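Local coordinates for protein HP0958 (PDB 3NA7) that probably acts as a chaperone and post-transcriptional regulator in flagellar biogenesis and export, pairing a long coiled-coil hairpin with a zinc ribbon, at residues Phe205-Leu217 and Cys225-Ala237. Numbering follows the deposited sequence.
Sequences FIRLNDKIYTEVL and CPYCGRILYAEGA. With ZN (zinc ion), chain B.
I206 and P226 sandwich the phenol ring of Y227 in the C4 zinc ribbon of HP0958. I206 CG2 lies over one face, 3.8 Å from the ring centroid and 19° off the normal, a CH-pi contact, while P226 CG sits over the centre of the opposite face. At the ring edge, near its plane, is the carbonyl of R207, whose oxygen accepts a short hydrogen bond of 2.5 Å from Y227 OH. Packing on both faces should resist turning of the ring, and the bond from its hydroxyl fixes where its far end lies, fastening the chain after one zinc knuckle to the turn that carries the other. C225 and C228 bind the zinc ion through SG, and C201 and C204 complete the site. C225 SG also accepts from the backbone N of Y227 at 3.2 Å and, at greater length, from that of C228, bonds that would be expected to temper the thiolate charge.

Beyond the ring, apolar side chains continue the contact toward helix 210-218. With CG anti to its carbonyl carbon (chi1 -61°), L208 turns its branched end toward L232, whose CD1 meets it tip to tip, 3.8 Å from L208 CD1 and almost as near CD2; CD2 also rests on P226 CD. I212 slides past P226 in the opposite direction, its CD1 against CG. I196 touches L208, L232 and V216, adding to the buried part of this patch beside strand 231-233. N209 caps the helix, its OD1 accepting from I212 N at 3.0 Å. Further along, V216 CG1, placed anti to the backbone N (chi1 178°), packs on the main chain where strand 231-233 ends, 3.7 Å from A234 N and close to Y233 CA.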
loop_
_atom_site.group_PDB
_atom_site.type_symbol
_atom_site.label_atom_id
_atom_site.label_comp_id
_atom_site.label_asym_id
_atom_site.label_seq_id
_atom_site.Cartn_x
_atom_site.Cartn_y
_atom_site.Cartn_z
ATOM N N PHE A 205 -29.298 -4.198 -13.544
ATOM C CA PHE A 205 -29.397 -3.587 -14.886
ATOM C C PHE A 205 -29.933 -4.505 -15.966
ATOM O O PHE A 205 -29.778 -4.238 -17.142
ATOM C CB PHE A 205 -28.076 -2.922 -15.309
ATOM C CG PHE A 205 -27.490 -2.032 -14.253
ATOM C CD1 PHE A 205 -26.548 -2.525 -13.360
ATOM C CD2 PHE A 205 -27.889 -0.704 -14.144
ATOM C CE1 PHE A 205 -26.006 -1.711 -12.370
ATOM C CE2 PHE A 205 -27.354 0.123 -13.153
ATOM C CZ PHE A 205 -26.410 -0.383 -12.265
ATOM N N ILE A 206 -30.597 -5.573 -15.555
ATOM C CA ILE A 206 -31.211 -6.501 -16.497
ATOM C C ILE A 206 -32.667 -6.099 -16.688
ATOM O O ILE A 206 -33.363 -5.813 -15.720
ATOM C CB ILE A 206 -31.073 -7.952 -15.994
ATOM C CG1 ILE A 206 -29.584 -8.290 -15.792
ATOM C CG2 ILE A 206 -31.752 -8.936 -16.948
ATOM C CD1 ILE A 206 -29.333 -9.443 -14.853
ATOM N N ARG A 207 -33.117 -6.055 -17.937
ATOM C CA ARG A 207 -34.426 -5.477 -18.261
ATOM C C ARG A 207 -35.553 -6.236 -17.565
ATOM O O ARG A 207 -35.575 -7.462 -17.569
ATOM C CB ARG A 207 -34.644 -5.482 -19.779
ATOM C CG ARG A 207 -35.509 -4.337 -20.295
ATOM C CD ARG A 207 -34.651 -3.105 -20.681
ATOM N NE ARG A 207 -34.552 -2.850 -22.127
ATOM C CZ ARG A 207 -35.565 -2.885 -22.996
ATOM N NH1 ARG A 207 -36.804 -3.172 -22.599
ATOM N NH2 ARG A 207 -35.344 -2.623 -24.281
ATOM N N LEU A 208 -36.479 -5.507 -16.956
ATOM C CA LEU A 208 -37.614 -6.129 -16.263
ATOM C C LEU A 208 -38.713 -6.384 -17.274
ATOM O O LEU A 208 -38.937 -5.543 -18.139
ATOM C CB LEU A 208 -38.120 -5.206 -15.154
ATOM C CG LEU A 208 -37.083 -4.889 -14.059
ATOM C CD1 LEU A 208 -37.314 -3.524 -13.391
ATOM C CD2 LEU A 208 -37.060 -6.007 -13.032
ATOM N N ASN A 209 -39.387 -7.532 -17.184
ATOM C CA ASN A 209 -40.470 -7.839 -18.122
ATOM C C ASN A 209 -41.706 -6.977 -17.863
ATOM O O ASN A 209 -41.795 -6.269 -16.853
ATOM C CB ASN A 209 -40.788 -9.344 -18.195
ATOM C CG ASN A 209 -41.503 -9.883 -16.942
ATOM O OD1 ASN A 209 -41.956 -9.127 -16.074
ATOM N ND2 ASN A 209 -41.611 -11.204 -16.859
ATOM N N ASP A 210 -42.648 -7.017 -18.789
ATOM C CA ASP A 210 -43.776 -6.104 -18.730
ATOM C C ASP A 210 -44.554 -6.275 -17.437
ATOM O O ASP A 210 -44.894 -5.292 -16.781
ATOM C CB ASP A 210 -44.670 -6.272 -19.965
ATOM C CG ASP A 210 -44.048 -5.672 -21.220
ATOM O OD1 ASP A 210 -43.157 -4.788 -21.099
ATOM O OD2 ASP A 210 -44.462 -6.076 -22.324
ATOM N N LYS A 211 -44.800 -7.529 -17.070
ATOM C CA LYS A 211 -45.569 -7.865 -15.869
ATOM C C LYS A 211 -45.005 -7.210 -14.605
ATOM O O LYS A 211 -45.750 -6.656 -13.799
ATOM C CB LYS A 211 -45.620 -9.383 -15.697
ATOM C CG LYS A 211 -46.833 -9.900 -14.948
ATOM C CD LYS A 211 -46.632 -11.359 -14.565
ATOM C CE LYS A 211 -47.963 -12.071 -14.366
ATOM N NZ LYS A 211 -48.727 -11.535 -13.202
ATOM N N ILE A 212 -43.685 -7.258 -14.446
ATOM C CA ILE A 212 -43.038 -6.767 -13.229
ATOM C C ILE A 212 -42.937 -5.241 -13.215
ATOM O O ILE A 212 -43.209 -4.597 -12.186
ATOM C CB ILE A 212 -41.671 -7.473 -12.987
ATOM C CG1 ILE A 212 -41.914 -8.853 -12.356
ATOM C CG2 ILE A 212 -40.751 -6.636 -12.088
ATOM C CD1 ILE A 212 -41.110 -9.992 -12.991
ATOM N N TYR A 213 -42.572 -4.657 -14.353
ATOM C CA TYR A 213 -42.469 -3.201 -14.435
ATOM C C TYR A 213 -43.815 -2.551 -14.112
ATOM O O TYR A 213 -43.873 -1.510 -13.458
ATOM C CB TYR A 213 -41.937 -2.756 -15.808
ATOM C CG TYR A 213 -41.900 -1.250 -16.004
ATOM C CD1 TYR A 213 -43.010 -0.566 -16.514
ATOM C CD2 TYR A 213 -40.766 -0.509 -15.678
ATOM C CE1 TYR A 213 -42.989 0.815 -16.693
ATOM C CE2 TYR A 213 -40.733 0.871 -15.860
ATOM C CZ TYR A 213 -41.848 1.527 -16.366
ATOM O OH TYR A 213 -41.830 2.889 -16.550
ATOM N N THR A 214 -44.891 -3.183 -14.565
ATOM C CA THR A 214 -46.242 -2.683 -14.326
ATOM C C THR A 214 -46.569 -2.823 -12.844
ATOM O O THR A 214 -47.079 -1.887 -12.231
ATOM C CB THR A 214 -47.284 -3.416 -15.196
ATOM O OG1 THR A 214 -46.818 -3.479 -16.548
ATOM C CG2 THR A 214 -48.611 -2.689 -15.174
ATOM N N GLU A 215 -46.215 -3.978 -12.276
ATOM C CA GLU A 215 -46.455 -4.287 -10.868
ATOM C C GLU A 215 -45.810 -3.266 -9.946
ATOM O O GLU A 215 -46.414 -2.860 -8.959
ATOM C CB GLU A 215 -45.931 -5.684 -10.524
ATOM C CG GLU A 215 -46.936 -6.575 -9.800
ATOM C CD GLU A 215 -47.798 -7.380 -10.769
ATOM O OE1 GLU A 215 -47.290 -8.376 -11.336
ATOM O OE2 GLU A 215 -48.986 -7.026 -10.959
ATOM N N VAL A 216 -44.587 -2.853 -10.262
ATOM C CA VAL A 216 -43.896 -1.865 -9.441
ATOM C C VAL A 216 -44.596 -0.512 -9.526
ATOM O O VAL A 216 -44.741 0.172 -8.515
ATOM C CB VAL A 216 -42.407 -1.704 -9.826
ATOM C CG1 VAL A 216 -41.741 -0.618 -8.976
ATOM C CG2 VAL A 216 -41.660 -3.026 -9.679
ATOM N N LEU A 217 -45.029 -0.126 -10.725
ATOM C CA LEU A 217 -45.614 1.204 -10.902
ATOM C C LEU A 217 -47.071 1.266 -10.461
ATOM O O LEU A 217 -47.481 2.226 -9.806
ATOM C CB LEU A 217 -45.456 1.720 -12.338
ATOM C CG LEU A 217 -44.070 1.763 -12.995
ATOM C CD1 LEU A 217 -43.992 2.936 -13.900
ATOM C CD2 LEU A 217 -42.920 1.828 -12.003
ATOM N N CYS A 225 -36.484 -7.357 -7.249
ATOM C CA CYS A 225 -36.052 -7.743 -8.570
ATOM C C CYS A 225 -35.964 -9.258 -8.661
ATOM O O CYS A 225 -35.430 -9.903 -7.769
ATOM C CB CYS A 225 -34.696 -7.119 -8.908
ATOM S SG CYS A 225 -33.959 -7.878 -10.361
ATOM N N PRO A 226 -36.467 -9.830 -9.762
ATOM C CA PRO A 226 -36.463 -11.288 -9.880
ATOM C C PRO A 226 -35.107 -11.870 -10.298
ATOM O O PRO A 226 -34.915 -13.088 -10.243
ATOM C CB PRO A 226 -37.529 -11.545 -10.949
ATOM C CG PRO A 226 -37.463 -10.324 -11.831
ATOM C CD PRO A 226 -37.141 -9.172 -10.900
ATOM N N TYR A 227 -34.172 -11.017 -10.717
ATOM C CA TYR A 227 -32.837 -11.494 -11.099
ATOM C C TYR A 227 -31.844 -11.477 -9.951
ATOM O O TYR A 227 -31.010 -12.388 -9.845
ATOM C CB TYR A 227 -32.284 -10.718 -12.292
ATOM C CG TYR A 227 -33.321 -10.413 -13.354
ATOM C CD1 TYR A 227 -34.000 -11.443 -14.016
ATOM C CD2 TYR A 227 -33.636 -9.105 -13.683
ATOM C CE1 TYR A 227 -34.965 -11.169 -14.988
ATOM C CE2 TYR A 227 -34.598 -8.819 -14.661
ATOM C CZ TYR A 227 -35.252 -9.853 -15.312
ATOM O OH TYR A 227 -36.192 -9.573 -16.285
ATOM N N CYS A 228 -31.928 -10.478 -9.072
ATOM C CA CYS A 228 -30.908 -10.355 -8.016
ATOM C C CYS A 228 -31.422 -10.242 -6.587
ATOM O O CYS A 228 -30.658 -10.441 -5.659
ATOM C CB CYS A 228 -29.979 -9.173 -8.295
ATOM S SG CYS A 228 -30.864 -7.659 -8.097
ATOM N N GLY A 229 -32.689 -9.902 -6.403
ATOM C CA GLY A 229 -33.301 -9.970 -5.072
ATOM C C GLY A 229 -33.457 -8.622 -4.394
ATOM O O GLY A 229 -34.078 -8.525 -3.342
ATOM N N ARG A 230 -32.893 -7.577 -4.997
ATOM C CA ARG A 230 -32.987 -6.228 -4.451
ATOM C C ARG A 230 -34.440 -5.722 -4.357
ATOM O O ARG A 230 -35.317 -6.184 -5.091
ATOM C CB ARG A 230 -32.147 -5.279 -5.318
ATOM C CG ARG A 230 -30.646 -5.540 -5.232
ATOM C CD ARG A 230 -29.871 -4.621 -6.157
ATOM N NE ARG A 230 -28.442 -4.653 -5.871
ATOM C CZ ARG A 230 -27.570 -5.423 -6.514
ATOM N NH1 ARG A 230 -27.969 -6.220 -7.502
ATOM N NH2 ARG A 230 -26.290 -5.385 -6.191
ATOM N N ILE A 231 -34.674 -4.771 -3.452
ATOM C CA ILE A 231 -35.928 -4.042 -3.397
ATOM C C ILE A 231 -35.958 -2.959 -4.492
ATOM O O ILE A 231 -34.983 -2.223 -4.672
ATOM C CB ILE A 231 -36.135 -3.383 -2.023
ATOM C CG1 ILE A 231 -36.234 -4.441 -0.926
ATOM C CG2 ILE A 231 -37.394 -2.500 -2.025
ATOM C CD1 ILE A 231 -35.953 -3.885 0.460
ATOM N N LEU A 232 -37.083 -2.885 -5.206
ATOM C CA LEU A 232 -37.300 -1.949 -6.324
ATOM C C LEU A 232 -38.448 -0.974 -6.080
ATOM O O LEU A 232 -39.493 -1.354 -5.551
ATOM C CB LEU A 232 -37.629 -2.723 -7.599
ATOM C CG LEU A 232 -36.516 -3.188 -8.531
ATOM C CD1 LEU A 232 -37.137 -4.022 -9.638
ATOM C CD2 LEU A 232 -35.768 -2.003 -9.094
ATOM N N TYR A 233 -38.261 0.278 -6.472
ATOM C CA TYR A 233 -39.370 1.228 -6.471
ATOM C C TYR A 233 -39.280 2.268 -7.579
ATOM O O TYR A 233 -38.188 2.650 -7.992
ATOM C CB TYR A 233 -39.525 1.907 -5.106
ATOM C CG TYR A 233 -38.503 2.967 -4.772
ATOM C CD1 TYR A 233 -38.841 4.324 -4.782
ATOM C CD2 TYR A 233 -37.204 2.618 -4.415
ATOM C CE1 TYR A 233 -37.895 5.306 -4.452
ATOM C CE2 TYR A 233 -36.258 3.584 -4.088
ATOM C CZ TYR A 233 -36.600 4.920 -4.110
ATOM O OH TYR A 233 -35.639 5.855 -3.781
ATOM N N ALA A 234 -40.440 2.699 -8.062
ATOM C CA ALA A 234 -40.523 3.822 -8.990
ATOM C C ALA A 234 -40.460 5.117 -8.198
ATOM O O ALA A 234 -41.253 5.317 -7.279
ATOM C CB ALA A 234 -41.807 3.759 -9.767
ATOM N N GLU A 235 -39.514 5.987 -8.539
ATOM C CA GLU A 235 -39.431 7.303 -7.903
ATOM C C GLU A 235 -40.757 8.056 -8.094
ATOM O O GLU A 235 -40.880 8.904 -8.982
ATOM C CB GLU A 235 -38.248 8.106 -8.471
ATOM C CG GLU A 235 -36.911 7.887 -7.744
ATOM C CD GLU A 235 -36.699 8.845 -6.569
ATOM O OE1 GLU A 235 -35.763 9.672 -6.639
ATOM O OE2 GLU A 235 -37.468 8.779 -5.582
ATOM N N GLY A 236 -41.744 7.709 -7.261
ATOM C CA GLY A 236 -43.110 8.239 -7.358
ATOM C C GLY A 236 -44.118 7.318 -8.046
ATOM O O GLY A 236 -44.176 7.264 -9.280
ATOM N N ALA A 237 -44.920 6.601 -7.250
ATOM C CA ALA A 237 -45.984 5.725 -7.772
ATOM C C ALA A 237 -47.209 5.683 -6.856
ATOM O O ALA A 237 -47.154 5.154 -5.744
ATOM C CB ALA A 237 -45.454 4.315 -8.024
HETATM ZN ZN ZN B . -31.811 -6.645 -10.115
#